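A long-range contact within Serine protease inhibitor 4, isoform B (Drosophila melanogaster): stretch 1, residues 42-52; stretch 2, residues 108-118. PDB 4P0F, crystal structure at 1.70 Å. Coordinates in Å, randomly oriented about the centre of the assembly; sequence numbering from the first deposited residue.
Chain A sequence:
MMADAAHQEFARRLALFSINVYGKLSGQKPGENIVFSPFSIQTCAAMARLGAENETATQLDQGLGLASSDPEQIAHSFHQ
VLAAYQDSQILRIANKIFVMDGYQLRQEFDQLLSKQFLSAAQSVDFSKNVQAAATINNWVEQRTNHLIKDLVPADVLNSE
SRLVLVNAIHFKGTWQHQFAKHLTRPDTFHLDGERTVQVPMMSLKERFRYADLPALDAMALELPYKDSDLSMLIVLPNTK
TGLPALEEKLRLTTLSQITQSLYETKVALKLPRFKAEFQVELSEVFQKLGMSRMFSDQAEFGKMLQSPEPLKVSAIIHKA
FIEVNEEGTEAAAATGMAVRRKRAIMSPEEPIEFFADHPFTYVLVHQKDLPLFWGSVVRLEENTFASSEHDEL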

# COMPACT_ATOMS: atom_id res chain seq x y z
N GLN A 42 -2.92 3.01 -5.60
CA GLN A 42 -4.10 3.39 -6.39
C GLN A 42 -4.28 4.91 -6.44
O GLN A 42 -4.62 5.47 -7.49
N THR A 43 -4.03 5.57 -5.32
CA THR A 43 -4.17 7.02 -5.22
C THR A 43 -3.17 7.71 -6.13
O THR A 43 -3.53 8.61 -6.89
N CYS A 44 -1.91 7.27 -6.09
CA CYS A 44 -0.87 7.90 -6.90
C CYS A 44 -1.19 7.72 -8.38
O CYS A 44 -1.09 8.66 -9.18
N ALA A 45 -1.59 6.51 -8.74
CA ALA A 45 -1.89 6.21 -10.14
C ALA A 45 -3.16 6.93 -10.61
O ALA A 45 -3.26 7.31 -11.79
N ALA A 46 -4.13 7.11 -9.72
CA ALA A 46 -5.35 7.84 -10.06
C ALA A 46 -5.03 9.31 -10.32
O ALA A 46 -5.62 9.94 -11.20
N MET A 47 -4.10 9.88 -9.56
CA MET A 47 -3.65 11.24 -9.81
C MET A 47 -3.06 11.35 -11.20
O MET A 47 -3.33 12.32 -11.92
N ALA A 48 -2.26 10.37 -11.59
CA ALA A 48 -1.68 10.39 -12.94
C ALA A 48 -2.79 10.28 -13.97
O ALA A 48 -2.74 10.95 -15.01
N ARG A 49 -3.80 9.46 -13.69
CA ARG A 49 -4.90 9.30 -14.65
C ARG A 49 -5.61 10.61 -14.98
O ARG A 49 -6.12 10.80 -16.09
N LEU A 50 -5.64 11.54 -14.02
CA LEU A 50 -6.29 12.84 -14.24
C LEU A 50 -5.67 13.59 -15.41
O LEU A 50 -6.33 14.43 -16.03
N GLY A 51 -4.41 13.30 -15.69
CA GLY A 51 -3.70 13.95 -16.79
C GLY A 51 -3.60 13.11 -18.04
O GLY A 51 -2.98 13.53 -19.02
N ALA A 52 -4.22 11.93 -18.02
CA ALA A 52 -4.16 10.99 -19.13
C ALA A 52 -5.34 11.16 -20.08
O ALA A 52 -6.38 11.69 -19.72
N GLU A 108 -7.22 22.33 -15.16
CA GLU A 108 -8.11 21.31 -14.62
C GLU A 108 -7.35 20.26 -13.80
O GLU A 108 -7.79 19.86 -12.73
N PHE A 109 -6.21 19.80 -14.33
CA PHE A 109 -5.32 18.88 -13.62
C PHE A 109 -4.93 19.45 -12.26
O PHE A 109 -5.04 18.79 -11.22
N ASP A 110 -4.47 20.69 -12.28
CA ASP A 110 -4.06 21.39 -11.07
C ASP A 110 -5.21 21.51 -10.08
O ASP A 110 -5.04 21.28 -8.88
N GLN A 111 -6.39 21.88 -10.58
CA GLN A 111 -7.55 22.10 -9.71
C GLN A 111 -8.05 20.80 -9.08
O GLN A 111 -8.41 20.77 -7.90
N LEU A 112 -8.10 19.73 -9.86
CA LEU A 112 -8.53 18.45 -9.34
C LEU A 112 -7.53 17.93 -8.32
O LEU A 112 -7.91 17.39 -7.28
N LEU A 113 -6.25 18.08 -8.61
CA LEU A 113 -5.24 17.62 -7.65
C LEU A 113 -5.34 18.38 -6.34
O LEU A 113 -5.28 17.78 -5.27
N SER A 114 -5.48 19.70 -6.41
CA SER A 114 -5.51 20.53 -5.21
C SER A 114 -6.79 20.35 -4.40
O SER A 114 -6.73 20.13 -3.19
N LYS A 115 -7.95 20.43 -5.05
CA LYS A 115 -9.23 20.47 -4.35
C LYS A 115 -9.71 19.08 -3.93
O LYS A 115 -10.32 18.93 -2.87
N GLN A 116 -9.45 18.07 -4.76
CA GLN A 116 -10.00 16.74 -4.52
C GLN A 116 -8.97 15.79 -3.91
O GLN A 116 -9.30 15.03 -2.99
N PHE A 117 -7.74 15.80 -4.41
CA PHE A 117 -6.68 14.96 -3.86
C PHE A 117 -5.91 15.68 -2.76
O PHE A 117 -5.00 15.11 -2.16
N LEU A 118 -6.27 16.94 -2.50
CA LEU A 118 -5.68 17.70 -1.41
C LEU A 118 -4.17 17.74 -1.58
O LEU A 118 -3.41 17.77 -0.60

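Packing between residues 42-52 and 108-118 of the serpin: two stretches, each mainly helical, meet through apolar side chains, burying 429 Å² in total, with no hydrogen bond crossing between them. Gln 42 lies beyond reach of the second stretch. Thr 43 (chi1 m) points sideways; its CG2 lies 3.9 Å from Phe 117 CD2, while its OG1 is hydrogen-bonded elsewhere in the structure. Cys 44 (t) points away and Ala 45 is out of reach, but Ala 46, about one turn after Thr 43, places its CB 4.0 Å from Phe 117 CZ. The CA-to-CB bond of Met 47 (m, t, m) points sideways, and CG lies over one face of the Phe 117 ring, 3.6 Å from the ring centroid and 22° off the normal, a CH-pi contact; the same CG is 3.7 Å from Leu 113 CD2. Met 47 SD sits obliquely to that ring, 4.6 Å from its centroid. The backbone joins in too, with Met 47 O 3.4 Å from Phe 109 CE1, near the plane of the ring at its edge. Ala 48 points away; the CA-to-CB bond of Arg 49 (chi1 t) points sideways, and its NE and NH2 are hydrogen-bonded elsewhere in the structure. Leu 50 (m, t) points toward the second stretch and touches four of its residues: CB is 3.8 Å from Phe 109 CD1, and CD1 is 3.7 Å from Leu 112 CB, 4.0 Å from Leu 113 CD2 and 3.6 Å from Phe 117 CE1. Leu 112, Leu 113 and Phe 117 all adopt chi1 m, whereas Phe 109 is t; the ends of Phe 109 and Leu 113 come nearer than their sideways CA-to-CB bonds suggest. At Gly 51, within the type I turn from Arg 49 to Ala 52, N lies 3.7 Å from Phe 109 CE1; an ideal CB would be a tight 3.3 Å from Phe 109 CE1.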

# COMPACT_ATOMS: atom_id res chain seq x y z
CB GLN A 42 -5.36 2.74 -5.83
CG GLN A 42 -6.51 2.70 -6.83
CD GLN A 42 -7.84 2.39 -6.18
OE1 GLN A 42 -8.20 2.97 -5.16
NE2 GLN A 42 -8.58 1.46 -6.77
CB THR A 43 -3.99 7.50 -3.77
OG1 THR A 43 -4.99 6.89 -2.95
CG2 THR A 43 -4.13 9.01 -3.67
CB CYS A 44 0.50 7.32 -6.59
SG CYS A 44 1.82 8.25 -7.40
CB ALA A 45 -2.02 4.72 -10.33
CB ALA A 46 -6.39 7.72 -8.96
CB MET A 47 -2.62 11.70 -8.76
CG MET A 47 -3.26 12.00 -7.39
SD MET A 47 -2.15 12.82 -6.23
CE MET A 47 -1.03 11.50 -5.86
CB ALA A 48 -0.67 9.28 -13.11
CB ARG A 49 -5.91 8.26 -14.14
CG ARG A 49 -7.06 8.00 -15.11
CD ARG A 49 -8.26 8.87 -14.81
NE ARG A 49 -9.33 8.72 -15.80
CZ ARG A 49 -9.53 9.51 -16.85
NH1 ARG A 49 -8.72 10.55 -17.11
NH2 ARG A 49 -10.55 9.27 -17.65
CB LEU A 50 -6.21 13.72 -13.00
CG LEU A 50 -6.82 13.21 -11.70
CD1 LEU A 50 -6.66 14.29 -10.65
CD2 LEU A 50 -8.28 12.81 -11.90
CB ALA A 52 -4.10 9.56 -18.61
CB GLU A 108 -8.90 20.63 -15.74
CG GLU A 108 -9.87 19.54 -15.27
CD GLU A 108 -11.04 20.09 -14.44
OE1 GLU A 108 -11.14 21.32 -14.28
OE2 GLU A 108 -11.86 19.27 -13.97
CB PHE A 109 -4.08 18.61 -14.50
CG PHE A 109 -3.12 17.58 -13.96
CD1 PHE A 109 -3.54 16.30 -13.65
CD2 PHE A 109 -1.78 17.88 -13.83
CE1 PHE A 109 -2.64 15.34 -13.21
CE2 PHE A 109 -0.87 16.94 -13.39
CZ PHE A 109 -1.31 15.66 -13.07
CB ASP A 110 -3.53 22.78 -11.42
CG ASP A 110 -3.04 23.55 -10.20
OD1 ASP A 110 -2.21 23.00 -9.46
OD2 ASP A 110 -3.52 24.67 -9.97
CB GLN A 111 -8.68 22.77 -10.49
CG GLN A 111 -8.43 24.24 -10.77
CD GLN A 111 -8.68 25.11 -9.55
OE1 GLN A 111 -7.78 25.35 -8.75
NE2 GLN A 111 -9.91 25.60 -9.41
CB LEU A 112 -8.71 17.42 -10.46
CG LEU A 112 -9.88 17.67 -11.41
CD1 LEU A 112 -9.87 16.63 -12.51
CD2 LEU A 112 -11.21 17.66 -10.68
CB LEU A 113 -3.83 17.77 -8.22
CG LEU A 113 -3.39 16.80 -9.31
CD1 LEU A 113 -2.03 17.25 -9.83
CD2 LEU A 113 -3.33 15.37 -8.82
CB SER A 114 -5.35 22.01 -5.58
OG SER A 114 -4.20 22.20 -6.39
CB LYS A 115 -10.30 21.13 -5.20
CG LYS A 115 -10.10 22.62 -5.46
CD LYS A 115 -11.20 23.14 -6.37
CE LYS A 115 -11.20 24.65 -6.45
NZ LYS A 115 -12.26 25.13 -7.38
CB GLN A 116 -10.55 16.16 -5.83
CG GLN A 116 -11.60 17.04 -6.49
CD GLN A 116 -12.83 17.23 -5.63
OE1 GLN A 116 -13.23 16.34 -4.88
NE2 GLN A 116 -13.45 18.40 -5.74
CB PHE A 117 -5.72 14.48 -4.95
CG PHE A 117 -6.25 13.34 -5.76
CD1 PHE A 117 -7.04 13.57 -6.88
CD2 PHE A 117 -5.98 12.03 -5.41
CE1 PHE A 117 -7.54 12.53 -7.62
CE2 PHE A 117 -6.47 10.98 -6.16
CZ PHE A 117 -7.25 11.23 -7.26
CB LEU A 118 -6.09 17.10 -0.06
CG LEU A 118 -7.60 16.97 0.18
CD1 LEU A 118 -7.86 16.36 1.55
CD2 LEU A 118 -8.31 18.31 0.06